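Local coordinates for protein cellobiose 2-epimerase (PDB 3VW5) that reversibly converts cellobiose to 4-O-beta-D-glucosyl-D-mannose by epimerization at C2 of the reducing sugar, without prior modification of the substrate, in an (alpha/alpha)6 barrel, at residues P102-F114 and E154-L168. The protein carries 2 engineered substitutions. Numbering follows the deposited sequence.
Sequences PADTMKHTYNIAF and EAFDRQWRLVDNEAL
Lys107 and Phe156 form the hydrogen-bonded pair of a short antiparallel bridge, with Lys107 N to Phe156 O at 2.7 Å and Phe156 N to Lys107 O at 2.8 Å. Past this pair Glu154 O accepts from Thr109 N (3.1 Å) and also lies over one face of the His108 ring. On the side of the sheet that carries His108 and Ala155, the packing is close. His108 NE2 donates to Asn165 OD1 (3.0 Å), which lies near the ring plane although the donor stands well above the amide carbonyl plane. Asn165 ND2 donates to Glu154 OE2, and the other carboxylate oxygen, OE1, accepts from Thr178 N. His108 is the N-cap of helix 109-126, its ND1 accepting a weak bond from Tyr110 N. Leu168 CD2 sits 4.1 Å over the centre of the Tyr110 ring, and its CD1 touches His108 CE1. On the other side Lys107 CG lies over the six-membered ring of Trp160, whose edge meets Ile112 CD1. Bends at chi2 (-69°) and chi4 (74°) carry Lys107 NZ to a lone pair of Arg158 O; NZ also donates to Gly90 O, and it shares the Asp86 carboxylate with the Arg158 guanidinium, which probably offsets their like charges. The contact loosens toward Thr105 and Arg158, where a water joins Thr105 OG1 to Arg158 N, and past the Asp157-Arg161 salt bridge the loop runs exposed through Leu162 to Asp164. Strand 102-108 lies between strands 95-96 and 151-156 in a small antiparallel sheet at the start of (alpha/alpha)6-barrel helix 109-126, where Tyr110 packs against helices 47-64 and 179-196 and Ile112 against helix 129-145.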
ATOM      1  N   PRO A 102      -2.258  13.796  19.355  1.00 49.01           N
ATOM      2  CA  PRO A 102      -1.140  13.864  18.404  1.00 45.61           C
ATOM      3  C   PRO A 102       0.208  13.618  19.078  1.00 45.96           C
ATOM      4  O   PRO A 102       0.589  14.378  19.968  1.00 46.40           O
ATOM      5  CB  PRO A 102      -1.237  15.295  17.870  1.00 44.82           C
ATOM      6  CG  PRO A 102      -2.721  15.607  17.967  1.00 46.00           C
ATOM      7  CD  PRO A 102      -3.132  14.980  19.274  1.00 43.82           C
ATOM      8  N   ALA A 103       0.904  12.560  18.664  1.00 41.91           N
ATOM      9  CA  ALA A 103       2.204  12.209  19.227  1.00 38.16           C
ATOM     10  C   ALA A 103       3.366  12.624  18.305  1.00 41.14           C
ATOM     11  O   ALA A 103       4.456  12.974  18.777  1.00 42.11           O
ATOM     12  CB  ALA A 103       2.256  10.719  19.526  1.00 40.60           C
ATOM     13  N   ASP A 104       3.126  12.574  16.997  1.00 37.20           N
ATOM     14  CA  ASP A 104       4.053  13.100  15.999  1.00 35.78           C
ATOM     15  C   ASP A 104       3.244  13.818  14.927  1.00 40.76           C
ATOM     16  O   ASP A 104       2.462  13.186  14.203  1.00 38.24           O
ATOM     17  CB  ASP A 104       4.866  11.973  15.363  1.00 39.36           C
ATOM     18  CG  ASP A 104       5.966  12.488  14.428  1.00 44.63           C
ATOM     19  OD1 ASP A 104       5.884  13.644  13.949  1.00 42.58           O
ATOM     20  OD2 ASP A 104       6.921  11.721  14.163  1.00 48.63           O
ATOM     21  N   THR A 105       3.448  15.127  14.807  1.00 37.51           N
ATOM     22  CA  THR A 105       2.606  15.960  13.954  1.00 40.77           C
ATOM     23  C   THR A 105       3.209  16.270  12.593  1.00 41.77           C
ATOM     24  O   THR A 105       2.681  17.100  11.861  1.00 45.25           O
ATOM     25  CB  THR A 105       2.263  17.279  14.642  1.00 42.05           C
ATOM     26  OG1 THR A 105       3.469  17.887  15.117  1.00 47.66           O
ATOM     27  CG2 THR A 105       1.318  17.032  15.818  1.00 35.05           C
ATOM     28  N   MET A 106       4.318  15.606  12.278  1.00 43.99           N
ATOM     29  CA  MET A 106       4.982  15.681  10.979  1.00 38.94           C
ATOM     30  C   MET A 106       4.003  15.360   9.837  1.00 45.23           C
ATOM     31  O   MET A 106       3.199  14.419   9.928  1.00 46.32           O
ATOM     32  CB  MET A 106       6.163  14.692  10.986  1.00 44.34           C
ATOM     33  CG  MET A 106       6.846  14.428   9.643  1.00 53.07           C
ATOM     34  SD  MET A 106       6.271  12.924   8.827  1.00 64.65           S
ATOM     35  CE  MET A 106       7.557  11.741   9.255  1.00 55.61           C
ATOM     36  N   LYS A 107       4.060  16.142   8.763  1.00 43.78           N
ATOM     37  CA  LYS A 107       3.187  15.919   7.609  1.00 39.09           C
ATOM     38  C   LYS A 107       3.948  15.192   6.520  1.00 40.64           C
ATOM     39  O   LYS A 107       5.055  15.584   6.159  1.00 42.89           O
ATOM     40  CB  LYS A 107       2.652  17.244   7.054  1.00 36.96           C
ATOM     41  CG  LYS A 107       1.894  18.092   8.059  1.00 41.01           C
ATOM     42  CD  LYS A 107       0.565  17.451   8.441  1.00 39.40           C
ATOM     43  CE  LYS A 107      -0.148  18.225   9.557  1.00 41.64           C
ATOM     44  NZ  LYS A 107      -0.743  19.510   9.078  1.00 38.62           N
ATOM     45  N   HIS A 108       3.352  14.131   5.994  1.00 41.87           N
ATOM     46  CA  HIS A 108       3.988  13.358   4.941  1.00 35.81           C
ATOM     47  C   HIS A 108       3.047  13.083   3.769  1.00 36.61           C
ATOM     48  O   HIS A 108       1.996  12.452   3.914  1.00 35.04           O
ATOM     49  CB  HIS A 108       4.552  12.047   5.495  1.00 43.56           C
ATOM     50  CG  HIS A 108       5.797  11.595   4.802  1.00 54.92           C
ATOM     51  ND1 HIS A 108       5.830  11.280   3.452  1.00 50.79           N
ATOM     52  CD2 HIS A 108       7.063  11.418   5.259  1.00 52.57           C
ATOM     53  CE1 HIS A 108       7.056  10.925   3.116  1.00 53.00           C
ATOM     54  NE2 HIS A 108       7.825  10.996   4.194  1.00 53.42           N
ATOM     55  N   THR A 109       3.439  13.573   2.602  1.00 34.57           N
ATOM     56  CA  THR A 109       2.687  13.349   1.382  1.00 34.23           C
ATOM     57  C   THR A 109       2.170  11.911   1.268  1.00 35.91           C
ATOM     58  O   THR A 109       1.015  11.663   0.918  1.00 34.62           O
ATOM     59  CB  THR A 109       3.561  13.670   0.179  1.00 33.13           C
ATOM     60  OG1 THR A 109       3.924  15.045   0.249  1.00 44.58           O
ATOM     61  CG2 THR A 109       2.830  13.428  -1.118  1.00 28.43           C
ATOM     62  N   TYR A 110       3.046  10.965   1.558  1.00 39.38           N
ATOM     63  CA  TYR A 110       2.738   9.546   1.462  1.00 36.85           C
ATOM     64  C   TYR A 110       1.610   9.144   2.423  1.00 36.77           C
ATOM     65  O   TYR A 110       0.693   8.397   2.058  1.00 36.96           O
ATOM     66  CB  TYR A 110       4.031   8.800   1.754  1.00 41.45           C
ATOM     67  CG  TYR A 110       3.934   7.323   1.860  1.00 41.95           C
ATOM     68  CD1 TYR A 110       4.184   6.529   0.762  1.00 51.08           C
ATOM     69  CD2 TYR A 110       3.648   6.708   3.076  1.00 47.94           C
ATOM     70  CE1 TYR A 110       4.127   5.155   0.848  1.00 55.70           C
ATOM     71  CE2 TYR A 110       3.580   5.329   3.182  1.00 54.02           C
ATOM     72  CZ  TYR A 110       3.825   4.551   2.060  1.00 60.97           C
ATOM     73  OH  TYR A 110       3.783   3.174   2.134  1.00 64.68           O
ATOM     74  N   ASN A 111       1.679   9.654   3.648  1.00 36.18           N
ATOM     75  CA  ASN A 111       0.671   9.390   4.664  1.00 31.34           C
ATOM     76  C   ASN A 111      -0.659  10.019   4.279  1.00 35.70           C
ATOM     77  O   ASN A 111      -1.695   9.349   4.323  1.00 41.34           O
ATOM     78  CB  ASN A 111       1.146   9.911   6.022  1.00 38.19           C
ATOM     79  CG  ASN A 111       0.234   9.503   7.169  1.00 37.32           C
ATOM     80  OD1 ASN A 111      -0.416   8.460   7.126  1.00 35.36           O
ATOM     81  ND2 ASN A 111       0.192  10.331   8.208  1.00 31.23           N
ATOM     82  N   ILE A 112      -0.635  11.295   3.882  1.00 36.66           N
ATOM     83  CA  ILE A 112      -1.854  11.983   3.427  1.00 31.90           C
ATOM     84  C   ILE A 112      -2.524  11.320   2.216  1.00 33.14           C
ATOM     85  O   ILE A 112      -3.756  11.280   2.127  1.00 37.03           O
ATOM     86  CB  ILE A 112      -1.609  13.460   3.088  1.00 31.40           C
ATOM     87  CG1 ILE A 112      -0.960  14.185   4.273  1.00 35.90           C
ATOM     88  CG2 ILE A 112      -2.922  14.113   2.675  1.00 27.77           C
ATOM     89  CD1 ILE A 112      -0.117  15.397   3.884  1.00 28.56           C
ATOM     90  N   ALA A 113      -1.724  10.820   1.278  1.00 28.43           N
ATOM     91  CA  ALA A 113      -2.274  10.132   0.124  1.00 30.03           C
ATOM     92  C   ALA A 113      -3.102   8.938   0.601  1.00 35.39           C
ATOM     93  O   ALA A 113      -4.163   8.651   0.063  1.00 35.63           O
ATOM     94  CB  ALA A 113      -1.162   9.673  -0.818  1.00 27.98           C
ATOM     95  N   PHE A 114      -2.606   8.242   1.616  1.00 34.56           N
ATOM     96  CA  PHE A 114      -3.263   7.032   2.070  1.00 37.42           C
ATOM     97  C   PHE A 114      -4.609   7.335   2.708  1.00 39.80           C
ATOM     98  O   PHE A 114      -5.601   6.663   2.422  1.00 35.08           O
ATOM     99  CB  PHE A 114      -2.382   6.254   3.038  1.00 37.47           C
ATOM    100  CG  PHE A 114      -1.858   5.002   2.466  1.00 41.72           C
ATOM    101  CD1 PHE A 114      -2.711   3.927   2.255  1.00 44.00           C
ATOM    102  CD2 PHE A 114      -0.509   4.892   2.101  1.00 50.96           C
ATOM    103  CE1 PHE A 114      -2.232   2.750   1.690  1.00 44.64           C
ATOM    104  CE2 PHE A 114      -0.008   3.718   1.543  1.00 46.52           C
ATOM    105  CZ  PHE A 114      -0.874   2.644   1.333  1.00 51.22           C
ATOM    106  N   GLU A 154       8.058  15.587   0.009  1.00 44.52           N
ATOM    107  CA  GLU A 154       7.511  14.492   0.816  1.00 45.20           C
ATOM    108  C   GLU A 154       7.370  14.663   2.335  1.00 40.15           C
ATOM    109  O   GLU A 154       6.435  14.125   2.920  1.00 42.04           O
ATOM    110  CB  GLU A 154       8.271  13.207   0.489  1.00 43.46           C
ATOM    111  CG  GLU A 154       8.327  12.983  -1.009  1.00 45.22           C
ATOM    112  CD  GLU A 154       8.643  11.561  -1.385  1.00 53.38           C
ATOM    113  OE1 GLU A 154       8.635  11.265  -2.607  1.00 51.66           O
ATOM    114  OE2 GLU A 154       8.897  10.738  -0.468  1.00 56.31           O
ATOM    115  N   ALA A 155       8.266  15.401   2.974  1.00 34.69           N
ATOM    116  CA  ALA A 155       8.252  15.459   4.430  1.00 36.75           C
ATOM    117  C   ALA A 155       8.304  16.876   4.984  1.00 36.65           C
ATOM    118  O   ALA A 155       9.151  17.669   4.596  1.00 41.70           O
ATOM    119  CB  ALA A 155       9.394  14.612   5.014  1.00 38.77           C
ATOM    120  N   PHE A 156       7.398  17.173   5.907  1.00 36.81           N
ATOM    121  CA  PHE A 156       7.264  18.503   6.486  1.00 38.44           C
ATOM    122  C   PHE A 156       6.918  18.353   7.948  1.00 41.40           C
ATOM    123  O   PHE A 156       6.483  17.277   8.379  1.00 38.61           O
ATOM    124  CB  PHE A 156       6.131  19.276   5.806  1.00 36.07           C
ATOM    125  CG  PHE A 156       6.159  19.187   4.324  1.00 40.55           C
ATOM    126  CD1 PHE A 156       6.834  20.140   3.576  1.00 40.84           C
ATOM    127  CD2 PHE A 156       5.543  18.127   3.669  1.00 35.61           C
ATOM    128  CE1 PHE A 156       6.877  20.044   2.191  1.00 40.97           C
ATOM    129  CE2 PHE A 156       5.602  18.022   2.293  1.00 35.82           C
ATOM    130  CZ  PHE A 156       6.262  18.985   1.553  1.00 37.73           C
ATOM    131  N   ASP A 157       7.111  19.429   8.706  1.00 37.80           N
ATOM    132  CA  ASP A 157       6.554  19.507  10.049  1.00 40.32           C
ATOM    133  C   ASP A 157       5.093  19.920   9.953  1.00 39.95           C
ATOM    134  O   ASP A 157       4.598  20.206   8.859  1.00 38.75           O
ATOM    135  CB  ASP A 157       7.364  20.427  10.982  1.00 38.04           C
ATOM    136  CG  ASP A 157       7.322  21.900  10.580  1.00 45.66           C
ATOM    137  OD1 ASP A 157       6.502  22.309   9.721  1.00 45.96           O
ATOM    138  OD2 ASP A 157       8.126  22.662  11.153  1.00 48.88           O
ATOM    139  N   ARG A 158       4.406  19.938  11.090  1.00 41.09           N
ATOM    140  CA  ARG A 158       2.979  20.238  11.092  1.00 43.85           C
ATOM    141  C   ARG A 158       2.643  21.470  10.258  1.00 39.52           C
ATOM    142  O   ARG A 158       1.658  21.492   9.531  1.00 36.72           O
ATOM    143  CB  ARG A 158       2.465  20.423  12.512  1.00 40.60           C
ATOM    144  CG  ARG A 158       1.000  20.679  12.519  1.00 38.20           C
ATOM    145  CD  ARG A 158       0.513  21.066  13.862  1.00 37.68           C
ATOM    146  NE  ARG A 158      -0.927  21.261  13.780  1.00 49.40           N
ATOM    147  CZ  ARG A 158      -1.654  21.883  14.698  1.00 49.15           C
ATOM    148  NH1 ARG A 158      -1.071  22.383  15.783  1.00 45.32           N
ATOM    149  NH2 ARG A 158      -2.960  22.000  14.523  1.00 47.34           N
ATOM    150  N   GLN A 159       3.503  22.476  10.363  1.00 43.25           N
ATOM    151  CA  GLN A 159       3.312  23.771   9.732  1.00 45.83           C
ATOM    152  C   GLN A 159       3.856  23.818   8.294  1.00 46.97           C
ATOM    153  O   GLN A 159       4.019  24.893   7.730  1.00 47.76           O
ATOM    154  CB  GLN A 159       3.979  24.861  10.583  1.00 47.10           C
ATOM    155  CG  GLN A 159       3.505  24.883  12.042  1.00 60.74           C
ATOM    156  CD  GLN A 159       4.596  24.498  13.063  1.00 72.89           C
ATOM    157  OE1 GLN A 159       5.391  25.347  13.499  1.00 80.31           O
ATOM    158  NE2 GLN A 159       4.625  23.218  13.456  1.00 62.81           N
ATOM    159  N   TRP A 160       4.137  22.662   7.699  1.00 44.94           N
ATOM    160  CA  TRP A 160       4.548  22.596   6.283  1.00 42.19           C
ATOM    161  C   TRP A 160       5.930  23.178   5.974  1.00 45.78           C
ATOM    162  O   TRP A 160       6.218  23.512   4.824  1.00 47.52           O
ATOM    163  CB  TRP A 160       3.529  23.255   5.359  1.00 33.82           C
ATOM    164  CG  TRP A 160       2.128  22.696   5.414  1.00 46.58           C
ATOM    165  CD1 TRP A 160       1.010  23.349   5.849  1.00 43.10           C
ATOM    166  CD2 TRP A 160       1.687  21.388   5.007  1.00 44.72           C
ATOM    167  NE1 TRP A 160      -0.094  22.537   5.744  1.00 43.43           N
ATOM    168  CE2 TRP A 160       0.290  21.330   5.232  1.00 39.68           C
ATOM    169  CE3 TRP A 160       2.338  20.264   4.483  1.00 39.65           C
ATOM    170  CZ2 TRP A 160      -0.469  20.199   4.940  1.00 41.86           C
ATOM    171  CZ3 TRP A 160       1.590  19.141   4.200  1.00 37.41           C
ATOM    172  CH2 TRP A 160       0.197  19.113   4.425  1.00 42.87           C
ATOM    173  N   ARG A 161       6.781  23.308   6.988  1.00 43.42           N
ATOM    174  CA  ARG A 161       8.175  23.649   6.749  1.00 42.34           C
ATOM    175  C   ARG A 161       8.957  22.366   6.482  1.00 45.88           C
ATOM    176  O   ARG A 161       8.809  21.370   7.198  1.00 47.70           O
ATOM    177  CB  ARG A 161       8.765  24.410   7.938  1.00 42.71           C
ATOM    178  CG  ARG A 161       7.992  25.684   8.273  1.00 52.78           C
ATOM    179  CD  ARG A 161       8.429  26.297   9.606  1.00 57.72           C
ATOM    180  NE  ARG A 161       8.117  25.439  10.745  1.00 58.65           N
ATOM    181  CZ  ARG A 161       8.103  25.852  12.007  1.00 60.84           C
ATOM    182  NH1 ARG A 161       8.381  27.118  12.294  1.00 62.62           N
ATOM    183  NH2 ARG A 161       7.811  24.998  12.985  1.00 55.69           N
ATOM    184  N   LEU A 162       9.794  22.396   5.454  1.00 47.31           N
ATOM    185  CA  LEU A 162      10.540  21.215   5.021  1.00 51.23           C
ATOM    186  C   LEU A 162      11.459  20.576   6.087  1.00 49.52           C
ATOM    187  O   LEU A 162      12.182  21.281   6.796  1.00 48.88           O
ATOM    188  CB  LEU A 162      11.348  21.548   3.770  1.00 45.06           C
ATOM    189  CG  LEU A 162      11.845  20.283   3.092  1.00 55.19           C
ATOM    190  CD1 LEU A 162      11.044  20.021   1.828  1.00 55.49           C
ATOM    191  CD2 LEU A 162      13.345  20.372   2.798  1.00 63.50           C
ATOM    192  N   VAL A 163      11.406  19.243   6.188  1.00 43.63           N
ATOM    193  CA  VAL A 163      12.357  18.454   6.994  1.00 53.91           C
ATOM    194  C   VAL A 163      12.932  17.250   6.229  1.00 54.76           C
ATOM    195  O   VAL A 163      12.538  16.977   5.092  1.00 56.55           O
ATOM    196  CB  VAL A 163      11.734  17.892   8.301  1.00 56.04           C
ATOM    197  CG1 VAL A 163      12.838  17.717   9.353  1.00 75.27           C
ATOM    198  CG2 VAL A 163      10.631  18.786   8.822  1.00 48.57           C
ATOM    199  N   ASP A 164      13.838  16.513   6.871  1.00 58.95           N
ATOM    200  CA  ASP A 164      14.438  15.309   6.268  1.00 61.52           C
ATOM    201  C   ASP A 164      13.418  14.193   6.043  1.00 64.08           C
ATOM    202  O   ASP A 164      12.617  13.875   6.924  1.00 66.17           O
ATOM    203  CB  ASP A 164      15.587  14.769   7.127  1.00 64.87           C
ATOM    204  CG  ASP A 164      16.774  15.726   7.196  1.00 69.53           C
ATOM    205  OD1 ASP A 164      17.173  16.280   6.144  1.00 66.07           O
ATOM    206  OD2 ASP A 164      17.303  15.920   8.311  1.00 71.94           O
ATOM    207  N   ASN A 165      13.472  13.586   4.867  1.00 59.85           N
ATOM    208  CA  ASN A 165      12.586  12.487   4.532  1.00 56.04           C
ATOM    209  C   ASN A 165      13.055  11.142   5.135  1.00 66.41           C
ATOM    210  O   ASN A 165      13.306  10.168   4.412  1.00 69.89           O
ATOM    211  CB  ASN A 165      12.452  12.404   3.009  1.00 56.22           C
ATOM    212  CG  ASN A 165      11.240  11.602   2.555  1.00 58.22           C
ATOM    213  OD1 ASN A 165      10.684  10.796   3.309  1.00 56.73           O
ATOM    214  ND2 ASN A 165      10.833  11.815   1.302  1.00 52.62           N
ATOM    215  N   GLU A 166      13.209  11.110   6.457  1.00 72.10           N
ATOM    216  CA  GLU A 166      13.324   9.864   7.209  1.00 68.28           C
ATOM    217  C   GLU A 166      11.971   9.191   7.097  1.00 67.21           C
ATOM    218  O   GLU A 166      10.983   9.859   6.789  1.00 75.65           O
ATOM    219  CB  GLU A 166      13.590  10.174   8.686  1.00 73.72           C
ATOM    220  CG  GLU A 166      15.044  10.047   9.132  1.00 80.50           C
ATOM    221  CD  GLU A 166      15.375  10.916  10.350  1.00 92.95           C
ATOM    222  OE1 GLU A 166      14.588  10.913  11.341  1.00 85.92           O
ATOM    223  OE2 GLU A 166      16.429  11.609  10.312  1.00 86.61           O
ATOM    224  N   ALA A 167      11.905   7.890   7.340  1.00 63.44           N
ATOM    225  CA  ALA A 167      10.607   7.192   7.343  1.00 73.41           C
ATOM    226  C   ALA A 167      10.278   6.541   6.006  1.00 69.96           C
ATOM    227  O   ALA A 167       9.627   5.491   5.963  1.00 65.96           O
ATOM    228  CB  ALA A 167       9.459   8.124   7.764  1.00 62.03           C
ATOM    229  N   LEU A 168      10.700   7.177   4.917  1.00 65.38           N
ATOM    230  CA  LEU A 168      10.701   6.524   3.612  1.00 61.91           C
ATOM    231  C   LEU A 168      12.126   6.132   3.181  1.00 59.98           C
ATOM    232  O   LEU A 168      12.298   5.323   2.261  1.00 54.38           O
ATOM    233  CB  LEU A 168      10.023   7.399   2.544  1.00 56.90           C
ATOM    234  CG  LEU A 168       8.490   7.521   2.582  1.00 57.64           C
ATOM    235  CD1 LEU A 168       7.940   7.866   1.180  1.00 49.40           C
ATOM    236  CD2 LEU A 168       7.811   6.269   3.151  1.00 50.32           C
TER
HETATM  237  O   HOH W   1       5.530  18.932  13.505  1.00 39.70           O